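Local coordinates for catalase (Corynebacterium glutamicum, PDB 4B7H), which catalyses the breakdown of hydrogen peroxide to water and oxygen at a haem group, and is inhibited by nitric oxide, at residues Ala351-Asp354 against Gln355-Arg359; Gly361-Tyr364 against Arg365-Pro368. All blocks are in the same frame, centred on the assembly; numbering follows the deposited sequence.

Contact 1 of 2, residues Ala351-Asp354 against Gln355-Arg359; sequences AYAD and QQRYR. With HEM (protoporphyrin IX containing Fe), chain E.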
loop_
_atom_site.group_PDB
_atom_site.type_symbol
_atom_site.label_atom_id
_atom_site.label_comp_id
_atom_site.label_asym_id
_atom_site.label_seq_id
_atom_site.Cartn_x
_atom_site.Cartn_y
_atom_site.Cartn_z
ATOM N N ALA A 351 -16.687 -3.320 -10.109
ATOM C CA ALA A 351 -15.967 -2.138 -9.653
ATOM C C ALA A 351 -15.823 -1.953 -8.149
ATOM O O ALA A 351 -14.808 -1.427 -7.700
ATOM C CB ALA A 351 -16.577 -0.898 -10.269
ATOM N N TYR A 352 -16.823 -2.349 -7.368
ATOM C CA TYR A 352 -16.807 -1.998 -5.944
ATOM C C TYR A 352 -15.760 -2.789 -5.173
ATOM O O TYR A 352 -14.943 -2.201 -4.458
ATOM C CB TYR A 352 -18.185 -2.152 -5.298
ATOM C CG TYR A 352 -19.177 -1.103 -5.756
ATOM C CD1 TYR A 352 -19.558 -1.014 -7.097
ATOM C CD2 TYR A 352 -19.741 -0.213 -4.859
ATOM C CE1 TYR A 352 -20.456 -0.056 -7.520
ATOM C CE2 TYR A 352 -20.662 0.740 -5.276
ATOM C CZ TYR A 352 -21.006 0.815 -6.612
ATOM O OH TYR A 352 -21.918 1.748 -7.038
ATOM N N ALA A 353 -15.778 -4.114 -5.326
ATOM C CA ALA A 353 -14.785 -4.960 -4.679
ATOM C C ALA A 353 -13.390 -4.586 -5.155
ATOM O O ALA A 353 -12.437 -4.613 -4.384
ATOM C CB ALA A 353 -15.064 -6.428 -4.949
ATOM N N ASP A 354 -13.265 -4.232 -6.431
ATOM C CA ASP A 354 -11.978 -3.813 -6.957
ATOM C C ASP A 354 -11.467 -2.589 -6.189
ATOM O O ASP A 354 -10.315 -2.558 -5.744
ATOM C CB ASP A 354 -12.069 -3.508 -8.453
ATOM C CG ASP A 354 -10.750 -3.058 -9.025
ATOM O OD1 ASP A 354 -9.790 -3.856 -8.982
ATOM O OD2 ASP A 354 -10.655 -1.907 -9.499
ATOM N N GLN A 355 -12.308 -1.572 -6.032
ATOM C CA GLN A 355 -11.864 -0.392 -5.294
ATOM C C GLN A 355 -11.582 -0.726 -3.826
ATOM O O GLN A 355 -10.608 -0.241 -3.241
ATOM C CB GLN A 355 -12.855 0.773 -5.386
ATOM C CG GLN A 355 -12.283 1.993 -4.647
ATOM C CD GLN A 355 -13.002 3.305 -4.890
ATOM O OE1 GLN A 355 -12.972 4.196 -4.028
ATOM N NE2 GLN A 355 -13.625 3.454 -6.059
ATOM N N GLN A 356 -12.421 -1.572 -3.237
ATOM C CA GLN A 356 -12.286 -1.896 -1.822
ATOM C C GLN A 356 -10.997 -2.649 -1.508
ATOM O O GLN A 356 -10.382 -2.418 -0.462
ATOM C CB GLN A 356 -13.535 -2.643 -1.347
ATOM C CG GLN A 356 -14.732 -1.701 -1.260
ATOM C CD GLN A 356 -16.067 -2.371 -1.499
ATOM O OE1 GLN A 356 -16.155 -3.592 -1.671
ATOM N NE2 GLN A 356 -17.130 -1.562 -1.508
ATOM N N ARG A 357 -10.574 -3.520 -2.424
ATOM C CA ARG A 357 -9.297 -4.208 -2.272
ATOM C C ARG A 357 -8.151 -3.195 -2.146
ATOM O O ARG A 357 -7.190 -3.443 -1.426
ATOM C CB ARG A 357 -9.055 -5.144 -3.461
ATOM C CG ARG A 357 -9.964 -6.362 -3.456
ATOM C CD ARG A 357 -9.980 -7.111 -4.797
ATOM N NE ARG A 357 -11.082 -8.070 -4.796
ATOM C CZ ARG A 357 -11.981 -8.215 -5.765
ATOM N NH1 ARG A 357 -11.886 -7.514 -6.890
ATOM N NH2 ARG A 357 -12.965 -9.095 -5.603
ATOM N N TYR A 358 -8.255 -2.068 -2.850
ATOM C CA TYR A 358 -7.249 -1.000 -2.777
ATOM C C TYR A 358 -7.476 -0.054 -1.587
ATOM O O TYR A 358 -6.555 0.240 -0.818
ATOM C CB TYR A 358 -7.281 -0.177 -4.066
ATOM C CG TYR A 358 -6.557 1.152 -3.961
ATOM C CD1 TYR A 358 -5.175 1.196 -3.852
ATOM C CD2 TYR A 358 -7.257 2.356 -3.942
ATOM C CE1 TYR A 358 -4.507 2.398 -3.739
ATOM C CE2 TYR A 358 -6.593 3.569 -3.833
ATOM C CZ TYR A 358 -5.215 3.578 -3.725
ATOM O OH TYR A 358 -4.519 4.758 -3.611
ATOM N N ARG A 359 -8.705 0.447 -1.473
ATOM C CA ARG A 359 -9.073 1.488 -0.520
ATOM C C ARG A 359 -8.893 1.019 0.919
ATOM O O ARG A 359 -8.475 1.781 1.787
ATOM C CB ARG A 359 -10.538 1.882 -0.779
ATOM C CG ARG A 359 -11.089 2.850 0.211
ATOM C CD ARG A 359 -12.441 3.364 -0.201
ATOM N NE ARG A 359 -13.570 2.443 -0.046
ATOM C CZ ARG A 359 -14.148 2.136 1.113
ATOM N NH1 ARG A 359 -13.651 2.597 2.256
ATOM N NH2 ARG A 359 -15.216 1.338 1.125
HETATM C CHA HEM E . -19.821 4.194 -4.537
HETATM C CHB HEM E . -18.679 2.455 -8.919
HETATM C CHC HEM E . -23.081 3.717 -10.488
HETATM C CHD HEM E . -24.505 3.950 -5.895
HETATM C C1A HEM E . -19.126 3.632 -5.581
HETATM C C2A HEM E . -17.774 3.111 -5.517
HETATM C C3A HEM E . -17.478 2.619 -6.729
HETATM C C4A HEM E . -18.616 2.820 -7.593
HETATM C CMA HEM E . -16.183 1.944 -7.193
HETATM C CAA HEM E . -16.879 3.121 -4.258
HETATM C CBA HEM E . -17.153 1.869 -3.437
HETATM C CGA HEM E . -16.191 1.700 -2.291
HETATM O O1A HEM E . -16.653 1.236 -1.219
HETATM O O2A HEM E . -14.978 2.009 -2.422
HETATM C C1B HEM E . -19.758 2.665 -9.747
HETATM C C2B HEM E . -19.812 2.382 -11.163
HETATM C C3B HEM E . -21.032 2.759 -11.598
HETATM C C4B HEM E . -21.775 3.260 -10.463
HETATM C CMB HEM E . -18.639 1.783 -11.966
HETATM C CAB HEM E . -21.655 2.670 -13.004
HETATM C CBB HEM E . -21.282 1.749 -13.892
HETATM C C1C HEM E . -23.903 3.719 -9.375
HETATM C C2C HEM E . -25.351 3.571 -9.338
HETATM C C3C HEM E . -25.728 3.639 -8.049
HETATM C C4C HEM E . -24.532 3.808 -7.251
HETATM C CMC HEM E . -26.254 3.395 -10.584
HETATM C CAC HEM E . -27.131 3.491 -7.411
HETATM C CBC HEM E . -28.109 2.759 -7.972
HETATM C C1D HEM E . -23.379 4.110 -5.135
HETATM C C2D HEM E . -23.420 4.362 -3.732
HETATM C C3D HEM E . -21.982 4.440 -3.296
HETATM C C4D HEM E . -21.194 4.215 -4.477
HETATM C CMD HEM E . -24.659 4.533 -2.856
HETATM C CAD HEM E . -21.509 4.672 -1.869
HETATM C CBD HEM E . -21.656 3.364 -1.094
HETATM C CGD HEM E . -21.271 3.686 0.319
HETATM O O1D HEM E . -20.243 3.160 0.813
HETATM O O2D HEM E . -21.990 4.497 0.956
HETATM N NA HEM E . -19.621 3.433 -6.861
HETATM N NB HEM E . -20.963 3.201 -9.346
HETATM N NC HEM E . -23.435 3.856 -8.078
HETATM N ND HEM E . -22.054 4.036 -5.554
HETATM FE FE HEM E . -21.521 3.685 -7.463
HETATM O O HOH W 1 -9.671 -6.402 -8.188
#
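Tyr352 and Gln356 sit one turn apart on a helix, and both reach the haem. Tyr352 OH binds the haem iron at 2.0 Å and also accepts a hydrogen bond from Arg348. The backbones of the pair are joined by Gln356 N to Tyr352 O at 2.9 Å. Gln356 carries an extended chain with CG beside its own backbone N (chi1 -72°), which sends the amide toward the haem. Gln356 NE2 gives an almost straight hydrogen bond (174°) to propionate oxygen O1A of HEM, 2.9 Å away; NE2 is also hydrogen-bonded to Leu328 O. This NE2 also lies at the edge of the Tyr352 ring.

Arg359 grips the same propionate with two donors. Arg359 NE bonds to HEM O2A and Arg359 NH2 to HEM O1A, each at 2.8 Å, with O2A at the guanidinium edge and in its plane. The bend at chi3 (75°) turns the guanidinium back to this carboxylate.

On another side of the helix, water 1 bridges Asp354 OD1 and Arg357 NH1, at 2.7 Å from the Asp354 atom. Asp354 OD2 forms a salt bridge with Arg61 of the second subunit. The Arg357 guanidinium lies across Ala353, whose CB is 3.5 Å from Arg357 NH2 and over one face of the group.

Packing completes the haem side. HEM C4A lies over one face of the Tyr352 ring, near the rim of the tyrosine ring. Gln355 NE2 comes within 3.2 Å of methyl CMA of HEM and bonds to Ile68 O.

This is the proximal tyrosine ligand helix of a haem catalase. Three donors from two of its residues hold one propionate, and Arg359 probably offsets its charge.

Contact 2 of 2, residues Gly361-Tyr364 against Arg365-Pro368; sequences GANY and RDLP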
loop_
_atom_site.group_PDB
_atom_site.type_symbol
_atom_site.label_atom_id
_atom_site.label_comp_id
_atom_site.label_asym_id
_atom_site.label_seq_id
_atom_site.Cartn_x
_atom_site.Cartn_y
_atom_site.Cartn_z
ATOM N N GLY A 361 -8.049 -2.839 1.734
ATOM C CA GLY A 361 -6.985 -3.826 1.709
ATOM C C GLY A 361 -7.505 -5.159 1.209
ATOM O O GLY A 361 -8.721 -5.382 1.163
ATOM N N ALA A 362 -6.590 -6.058 0.849
ATOM C CA ALA A 362 -6.976 -7.362 0.321
ATOM C C ALA A 362 -7.918 -8.117 1.253
ATOM O O ALA A 362 -8.776 -8.878 0.798
ATOM C CB ALA A 362 -5.744 -8.201 0.033
ATOM N N ASN A 363 -7.763 -7.903 2.556
ATOM C CA ASN A 363 -8.539 -8.646 3.533
ATOM C C ASN A 363 -9.665 -7.856 4.176
ATOM O O ASN A 363 -10.096 -8.167 5.282
ATOM C CB ASN A 363 -7.605 -9.285 4.566
ATOM C CG ASN A 363 -6.932 -10.521 4.016
ATOM O OD1 ASN A 363 -7.592 -11.338 3.383
ATOM N ND2 ASN A 363 -5.618 -10.653 4.215
ATOM N N TYR A 364 -10.179 -6.873 3.436
ATOM C CA TYR A 364 -11.245 -6.013 3.920
ATOM C C TYR A 364 -12.487 -6.781 4.352
ATOM O O TYR A 364 -13.226 -6.313 5.218
ATOM C CB TYR A 364 -11.630 -4.981 2.860
ATOM C CG TYR A 364 -12.401 -5.521 1.667
ATOM C CD1 TYR A 364 -11.741 -6.043 0.561
ATOM C CD2 TYR A 364 -13.797 -5.484 1.641
ATOM C CE1 TYR A 364 -12.445 -6.520 -0.541
ATOM C CE2 TYR A 364 -14.513 -5.964 0.546
ATOM C CZ TYR A 364 -13.829 -6.482 -0.539
ATOM O OH TYR A 364 -14.538 -6.941 -1.630
ATOM N N ARG A 365 -12.716 -7.953 3.760
ATOM C CA ARG A 365 -13.909 -8.743 4.072
ATOM C C ARG A 365 -13.889 -9.265 5.501
ATOM O O ARG A 365 -14.930 -9.655 6.028
ATOM C CB ARG A 365 -14.033 -9.948 3.140
ATOM C CG ARG A 365 -14.240 -9.623 1.675
ATOM C CD ARG A 365 -15.675 -9.388 1.341
ATOM N NE ARG A 365 -15.864 -9.358 -0.104
ATOM C CZ ARG A 365 -17.054 -9.298 -0.686
ATOM N NH1 ARG A 365 -18.145 -9.275 0.069
ATOM N NH2 ARG A 365 -17.152 -9.263 -2.010
ATOM N N ASP A 366 -12.707 -9.287 6.115
ATOM C CA ASP A 366 -12.550 -9.835 7.455
ATOM C C ASP A 366 -12.792 -8.801 8.561
ATOM O O ASP A 366 -12.868 -9.151 9.745
ATOM C CB ASP A 366 -11.161 -10.458 7.603
ATOM C CG ASP A 366 -10.965 -11.681 6.702
ATOM O OD1 ASP A 366 -11.957 -12.391 6.426
ATOM O OD2 ASP A 366 -9.821 -11.931 6.274
ATOM N N LEU A 367 -12.881 -7.526 8.197
ATOM C CA LEU A 367 -13.144 -6.509 9.213
ATOM C C LEU A 367 -14.521 -6.732 9.819
ATOM O O LEU A 367 -15.443 -7.172 9.126
ATOM C CB LEU A 367 -13.082 -5.107 8.618
ATOM C CG LEU A 367 -11.717 -4.668 8.093
ATOM C CD1 LEU A 367 -11.858 -3.318 7.432
ATOM C CD2 LEU A 367 -10.690 -4.611 9.217
ATOM N N PRO A 368 -14.672 -6.437 11.114
ATOM C CA PRO A 368 -15.937 -6.690 11.813
ATOM C C PRO A 368 -17.215 -6.296 11.043
ATOM O O PRO A 368 -18.140 -7.110 10.959
ATOM C CB PRO A 368 -15.771 -5.876 13.095
ATOM C CG PRO A 368 -14.293 -6.048 13.401
ATOM C CD PRO A 368 -13.617 -5.978 12.040
HETATM O O HOH W 2 -11.186 -9.721 1.675
HETATM O O HOH W 3 -13.774 -9.399 -2.658
#
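Two torsions lay Arg365 along the ring of Tyr364: the ring is set by CG lying between the backbone N and carbonyl carbon (chi1 73°), and Arg365 bends sharply at chi2 (-85°). The two side chains, neighbours in sequence, run side by side. Arg365 CG sits over one ring face in a CH-pi contact, 4.0 Å from the centroid of the Tyr364 ring. CD and NE continue past CE2 and CZ towards the hydroxyl. The guanidinium and ring planes are 26° apart.

Water 3 donates to Tyr364 OH at 2.8 Å and accepts a weak bond from Arg365 NH2 at 3.4 Å. The firmer partners of the guanidinium are Asn332 OD1, which takes NH1, and Glu54 of the third subunit, which forms a salt bridge with NH2.

The backbone is tightly wound here. A type I turn runs from Gly361 to Tyr364 and leads into a short 3-10 segment. Asp366 N bonds to Asn363 O at 3.0 Å, and Leu367 N to Tyr364 O at 3.2 Å. Water 2 accepts a hydrogen bond from Arg365 N and donates one to Ala362 O, 2.7 Å away. The side chains of Asn363 and Asp366 lie alongside each other and point the same way. Asn363 OD1 is hydrogen-bonded to His58 of the third subunit, while its ND2 serves Ser384 O and Glu382 O. Leu367 CB and CG rest against Tyr364 O.

The chemistry is mixed. The aliphatic part of Arg365 covers a tyrosine face, and its charged end is tied to a loop of its own chain and to a carboxylate of the third subunit. The turn thus forms part of the tetramer interface.

The two contacts follow each other along the chain, and their centres are about 11 Å apart. Contact 1 lies in the last part of helix 343-359. Contact 2 lies in the long loop that follows, where Gly361, with positive phi, leaves the helical path. A probable backbone hydrogen bond from Gly361 N to Gln356 O, 3.2 Å long, ties the loop to the helix end. The Tyr364 ring folds back on the helix and touches Ala353, Gln356 and Arg357. Tyr364 OH is 3.4 Å from Ala353 CB. The haem-binding helix and the interface turn therefore pack directly together, and both contacts also meet other subunits of the tetramer.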